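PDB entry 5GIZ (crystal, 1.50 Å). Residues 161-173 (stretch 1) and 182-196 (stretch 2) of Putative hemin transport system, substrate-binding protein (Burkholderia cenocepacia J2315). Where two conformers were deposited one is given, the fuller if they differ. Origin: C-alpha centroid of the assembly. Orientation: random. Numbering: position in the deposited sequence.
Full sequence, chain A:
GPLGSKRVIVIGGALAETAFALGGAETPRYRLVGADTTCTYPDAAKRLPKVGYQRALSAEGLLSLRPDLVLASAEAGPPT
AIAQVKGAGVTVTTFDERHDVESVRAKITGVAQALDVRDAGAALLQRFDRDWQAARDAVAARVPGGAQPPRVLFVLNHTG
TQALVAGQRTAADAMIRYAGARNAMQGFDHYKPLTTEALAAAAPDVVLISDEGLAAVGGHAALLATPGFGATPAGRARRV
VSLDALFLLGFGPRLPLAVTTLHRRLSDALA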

# COMPACT_ATOMS: atom_id res chain seq x y z
N THR A 161 24.52 -5.12 1.03
CA THR A 161 24.53 -4.54 2.37
C THR A 161 23.84 -3.17 2.45
O THR A 161 23.83 -2.57 3.52
CB THR A 161 25.97 -4.37 2.91
OG1 THR A 161 26.72 -3.47 2.07
CG2 THR A 161 26.69 -5.73 3.01
N GLN A 162 23.28 -2.68 1.34
CA GLN A 162 22.66 -1.33 1.33
C GLN A 162 21.15 -1.35 1.29
O GLN A 162 20.55 -1.82 0.34
CB GLN A 162 23.20 -0.49 0.19
CG GLN A 162 22.87 0.97 0.35
CD GLN A 162 23.76 1.85 -0.50
OE1 GLN A 162 24.30 2.86 -0.02
NE2 GLN A 162 23.92 1.47 -1.76
N ALA A 163 20.53 -0.72 2.30
CA ALA A 163 19.08 -0.64 2.35
C ALA A 163 18.58 0.47 1.44
O ALA A 163 19.22 1.54 1.33
CB ALA A 163 18.63 -0.34 3.76
N LEU A 164 17.43 0.24 0.83
CA LEU A 164 16.69 1.28 0.10
C LEU A 164 15.59 1.79 1.05
O LEU A 164 14.78 0.98 1.52
CB LEU A 164 16.09 0.67 -1.16
CG LEU A 164 15.42 1.66 -2.12
CD1 LEU A 164 16.49 2.44 -2.87
CD2 LEU A 164 14.51 0.95 -3.09
N VAL A 165 15.57 3.10 1.30
CA VAL A 165 14.72 3.67 2.36
C VAL A 165 13.81 4.78 1.84
O VAL A 165 14.12 5.41 0.84
CB VAL A 165 15.58 4.19 3.53
CG1 VAL A 165 16.38 3.04 4.11
CG2 VAL A 165 16.50 5.34 3.08
N ALA A 166 12.68 4.97 2.52
CA ALA A 166 11.66 5.92 2.11
C ALA A 166 11.88 7.32 2.68
O ALA A 166 12.05 7.50 3.88
CB ALA A 166 10.30 5.41 2.53
N GLY A 167 11.90 8.29 1.77
CA GLY A 167 11.87 9.69 2.13
C GLY A 167 10.44 10.21 2.07
O GLY A 167 9.49 9.49 2.39
N GLN A 168 10.29 11.48 1.72
CA GLN A 168 8.98 12.06 1.63
C GLN A 168 8.27 11.66 0.32
O GLN A 168 8.88 11.05 -0.58
CB GLN A 168 9.08 13.57 1.81
CG GLN A 168 9.29 13.98 3.27
CD GLN A 168 10.62 13.55 3.88
OE1 GLN A 168 11.69 14.05 3.54
NE2 GLN A 168 10.54 12.59 4.81
N ARG A 169 6.98 11.99 0.24
CA ARG A 169 6.14 11.68 -0.93
C ARG A 169 6.06 10.19 -1.15
O ARG A 169 5.89 9.71 -2.28
CB ARG A 169 6.63 12.34 -2.21
CG ARG A 169 6.59 13.86 -2.17
CD ARG A 169 6.91 14.28 -3.59
NE ARG A 169 7.01 15.72 -3.81
CZ ARG A 169 6.23 16.41 -4.64
NH1 ARG A 169 5.27 15.82 -5.35
NH2 ARG A 169 6.42 17.71 -4.76
N THR A 170 6.15 9.43 -0.05
CA THR A 170 6.01 7.97 -0.10
C THR A 170 4.83 7.51 0.77
O THR A 170 4.42 8.17 1.75
CB THR A 170 7.25 7.21 0.36
OG1 THR A 170 7.53 7.57 1.72
CG2 THR A 170 8.42 7.52 -0.50
N ALA A 171 4.34 6.30 0.47
CA ALA A 171 3.31 5.67 1.29
C ALA A 171 3.84 5.51 2.72
O ALA A 171 3.13 5.75 3.68
CB ALA A 171 2.94 4.30 0.71
N ALA A 172 5.07 5.01 2.84
CA ALA A 172 5.65 4.77 4.15
C ALA A 172 5.74 6.05 5.00
O ALA A 172 5.43 6.03 6.19
CB ALA A 172 7.04 4.15 4.01
N ASP A 173 6.18 7.16 4.41
CA ASP A 173 6.25 8.44 5.12
C ASP A 173 4.86 8.80 5.70
O ASP A 173 4.71 9.17 6.84
CB ASP A 173 6.73 9.54 4.17
CG ASP A 173 6.92 10.85 4.86
OD1 ASP A 173 8.01 11.07 5.42
OD2 ASP A 173 5.96 11.64 4.83
N ARG A 182 7.46 10.00 13.33
CA ARG A 182 8.15 10.89 12.37
C ARG A 182 9.06 10.05 11.49
O ARG A 182 9.72 9.13 11.97
CB ARG A 182 9.00 11.90 13.16
CG ARG A 182 9.49 13.13 12.40
CD ARG A 182 10.25 14.02 13.40
NE ARG A 182 10.78 15.26 12.84
CZ ARG A 182 11.24 16.27 13.58
NH1 ARG A 182 11.24 16.20 14.91
NH2 ARG A 182 11.70 17.37 12.99
N ASN A 183 9.16 10.37 10.21
CA ASN A 183 10.10 9.70 9.35
C ASN A 183 11.52 10.08 9.74
O ASN A 183 11.86 11.29 9.78
CB ASN A 183 9.78 10.01 7.88
CG ASN A 183 10.53 9.11 6.92
OD1 ASN A 183 11.48 8.42 7.29
ND2 ASN A 183 10.13 9.11 5.63
N ALA A 184 12.33 9.08 10.03
CA ALA A 184 13.72 9.33 10.43
C ALA A 184 14.51 9.92 9.26
O ALA A 184 15.43 10.69 9.45
CB ALA A 184 14.37 8.06 10.90
N MET A 185 14.12 9.56 8.05
CA MET A 185 14.69 10.13 6.84
C MET A 185 13.97 11.42 6.42
O MET A 185 12.75 11.41 6.25
CB MET A 185 14.59 9.14 5.68
CG MET A 185 15.16 7.75 5.89
SD MET A 185 16.86 7.75 6.54
CE MET A 185 17.70 8.60 5.26
N GLN A 186 14.75 12.50 6.23
CA GLN A 186 14.25 13.80 5.82
C GLN A 186 15.14 14.38 4.77
O GLN A 186 16.33 14.07 4.74
CB GLN A 186 14.20 14.74 7.02
CG GLN A 186 13.21 14.30 8.10
CD GLN A 186 11.76 14.40 7.63
OE1 GLN A 186 11.41 15.26 6.81
NE2 GLN A 186 10.89 13.53 8.18
N GLY A 187 14.56 15.21 3.92
CA GLY A 187 15.36 16.01 2.96
C GLY A 187 15.40 15.51 1.53
O GLY A 187 16.08 16.09 0.69
N PHE A 188 14.67 14.44 1.22
CA PHE A 188 14.55 13.97 -0.14
C PHE A 188 13.20 13.29 -0.30
O PHE A 188 12.58 12.84 0.69
CB PHE A 188 15.66 12.98 -0.49
CG PHE A 188 15.64 11.72 0.32
CD1 PHE A 188 16.25 11.68 1.55
CD2 PHE A 188 15.05 10.58 -0.16
CE1 PHE A 188 16.23 10.52 2.33
CE2 PHE A 188 15.02 9.42 0.59
CZ PHE A 188 15.61 9.38 1.84
N ASP A 189 12.77 13.16 -1.55
CA ASP A 189 11.54 12.45 -1.92
C ASP A 189 11.85 11.06 -2.45
O ASP A 189 12.93 10.82 -3.00
CB ASP A 189 10.78 13.23 -2.98
CG ASP A 189 10.31 14.56 -2.46
OD1 ASP A 189 10.20 14.72 -1.22
OD2 ASP A 189 10.09 15.47 -3.29
N HIS A 190 10.85 10.19 -2.33
CA HIS A 190 10.86 8.86 -2.89
C HIS A 190 11.88 8.01 -2.19
O HIS A 190 12.14 8.23 -1.00
CB HIS A 190 10.98 8.89 -4.42
CG HIS A 190 10.04 9.89 -5.02
ND1 HIS A 190 8.69 9.86 -4.76
CD2 HIS A 190 10.26 10.99 -5.77
CE1 HIS A 190 8.11 10.89 -5.36
NE2 HIS A 190 9.04 11.58 -5.99
N TYR A 191 12.35 6.97 -2.86
CA TYR A 191 13.28 6.02 -2.25
C TYR A 191 14.70 6.37 -2.62
O TYR A 191 14.96 6.81 -3.74
CB TYR A 191 12.89 4.60 -2.68
CG TYR A 191 11.66 4.06 -1.96
CD1 TYR A 191 11.79 3.50 -0.71
CD2 TYR A 191 10.38 4.10 -2.53
CE1 TYR A 191 10.71 3.00 -0.04
CE2 TYR A 191 9.28 3.61 -1.85
CZ TYR A 191 9.47 3.07 -0.59
OH TYR A 191 8.45 2.53 0.17
N LYS A 192 15.65 6.18 -1.71
CA LYS A 192 17.06 6.35 -2.03
C LYS A 192 17.89 5.32 -1.26
O LYS A 192 17.49 4.93 -0.14
CB LYS A 192 17.46 7.82 -1.74
CG LYS A 192 18.72 8.04 -0.92
CD LYS A 192 18.71 9.36 -0.14
CE LYS A 192 18.52 10.59 -1.00
NZ LYS A 192 19.70 10.81 -1.88
N PRO A 193 19.01 4.84 -1.85
CA PRO A 193 19.94 3.98 -1.10
C PRO A 193 20.49 4.69 0.12
O PRO A 193 20.91 5.86 0.04
CB PRO A 193 21.05 3.69 -2.11
CG PRO A 193 20.35 3.75 -3.43
CD PRO A 193 19.35 4.87 -3.29
N LEU A 194 20.47 3.98 1.24
CA LEU A 194 20.87 4.52 2.52
C LEU A 194 22.36 4.43 2.72
O LEU A 194 22.91 3.35 2.70
CB LEU A 194 20.17 3.73 3.64
CG LEU A 194 20.43 4.16 5.08
CD1 LEU A 194 19.84 5.52 5.42
CD2 LEU A 194 19.91 3.04 6.00
N THR A 195 23.00 5.56 2.95
CA THR A 195 24.42 5.59 3.25
C THR A 195 24.54 5.55 4.76
O THR A 195 23.65 6.04 5.47
CB THR A 195 25.04 6.87 2.72
OG1 THR A 195 24.41 8.00 3.34
CG2 THR A 195 24.86 6.96 1.20
N THR A 196 25.65 4.98 5.26
CA THR A 196 25.83 4.85 6.72
C THR A 196 25.84 6.22 7.38
O THR A 196 25.40 6.35 8.51
CB THR A 196 27.12 4.07 7.11
OG1 THR A 196 28.26 4.84 6.72
CG2 THR A 196 27.16 2.66 6.48
O HOH W 1 22.08 0.56 4.43
O HOH W 2 12.19 6.00 6.31
O HOH W 3 7.86 13.29 7.03

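Two antiparallel strands show how a sheet sorts its side chains while the backbone pays its own polar costs. At the apolar centre lies Val165, which packs against three side chains: its CG1 lies 3.9 Å from Leu194 CB, and its CG2 3.9 Å from Met185 CG and 4.3 Å from Phe188 CZ. Leu164, Ala166, Tyr191 and Pro193 share the other face. There Ala166 CB sits 3.5 Å from Tyr191 CE1, a small side chain leaving room for a large ring, and Leu164 CD1 meets Pro193 CD at 3.8 Å.

Between these two layers the backbones run antiparallel, at 156°. Val165 and Lys192 form the hydrogen-bonded pair, with Val165 N to Lys192 O at 3.0 Å and Lys192 N to Val165 O at 3.1 Å; Leu194 N extends the ladder to Ala163 O at 2.7 Å. Proline, lacking an amide hydrogen, costs this ladder no bond, because Leu164 and Pro193 are a non-hydrogen-bonded pair. Beyond the regular strand the pairing continues: Gly167 N donates to His190 O (2.8 Å), Gln168 N to Phe188 O (2.9 Å) and His190 N to Gln168 O (2.8 Å). A CB on Gly167 would clash with Phe188 O.

Toward the polar edge, side chains serve backbone groups that the ladder leaves free. Gln168 uses both ends of its amide, NE2 donating to Met185 O at 2.9 Å and OE1 accepting from Gly187 N at 3.1 Å. Asn183 ND2 likewise bonds Ala166 O at 3.1 Å and the carboxylate oxygen Asp173 OD1 at 2.9 Å, while a water donates to both Ala166 O and Asn183 OD1. Finally, exposed Arg169 forms a salt bridge through NE to Asp189 OD2 at 3.1 Å; its hydrogen bond is weak, bent to 120°.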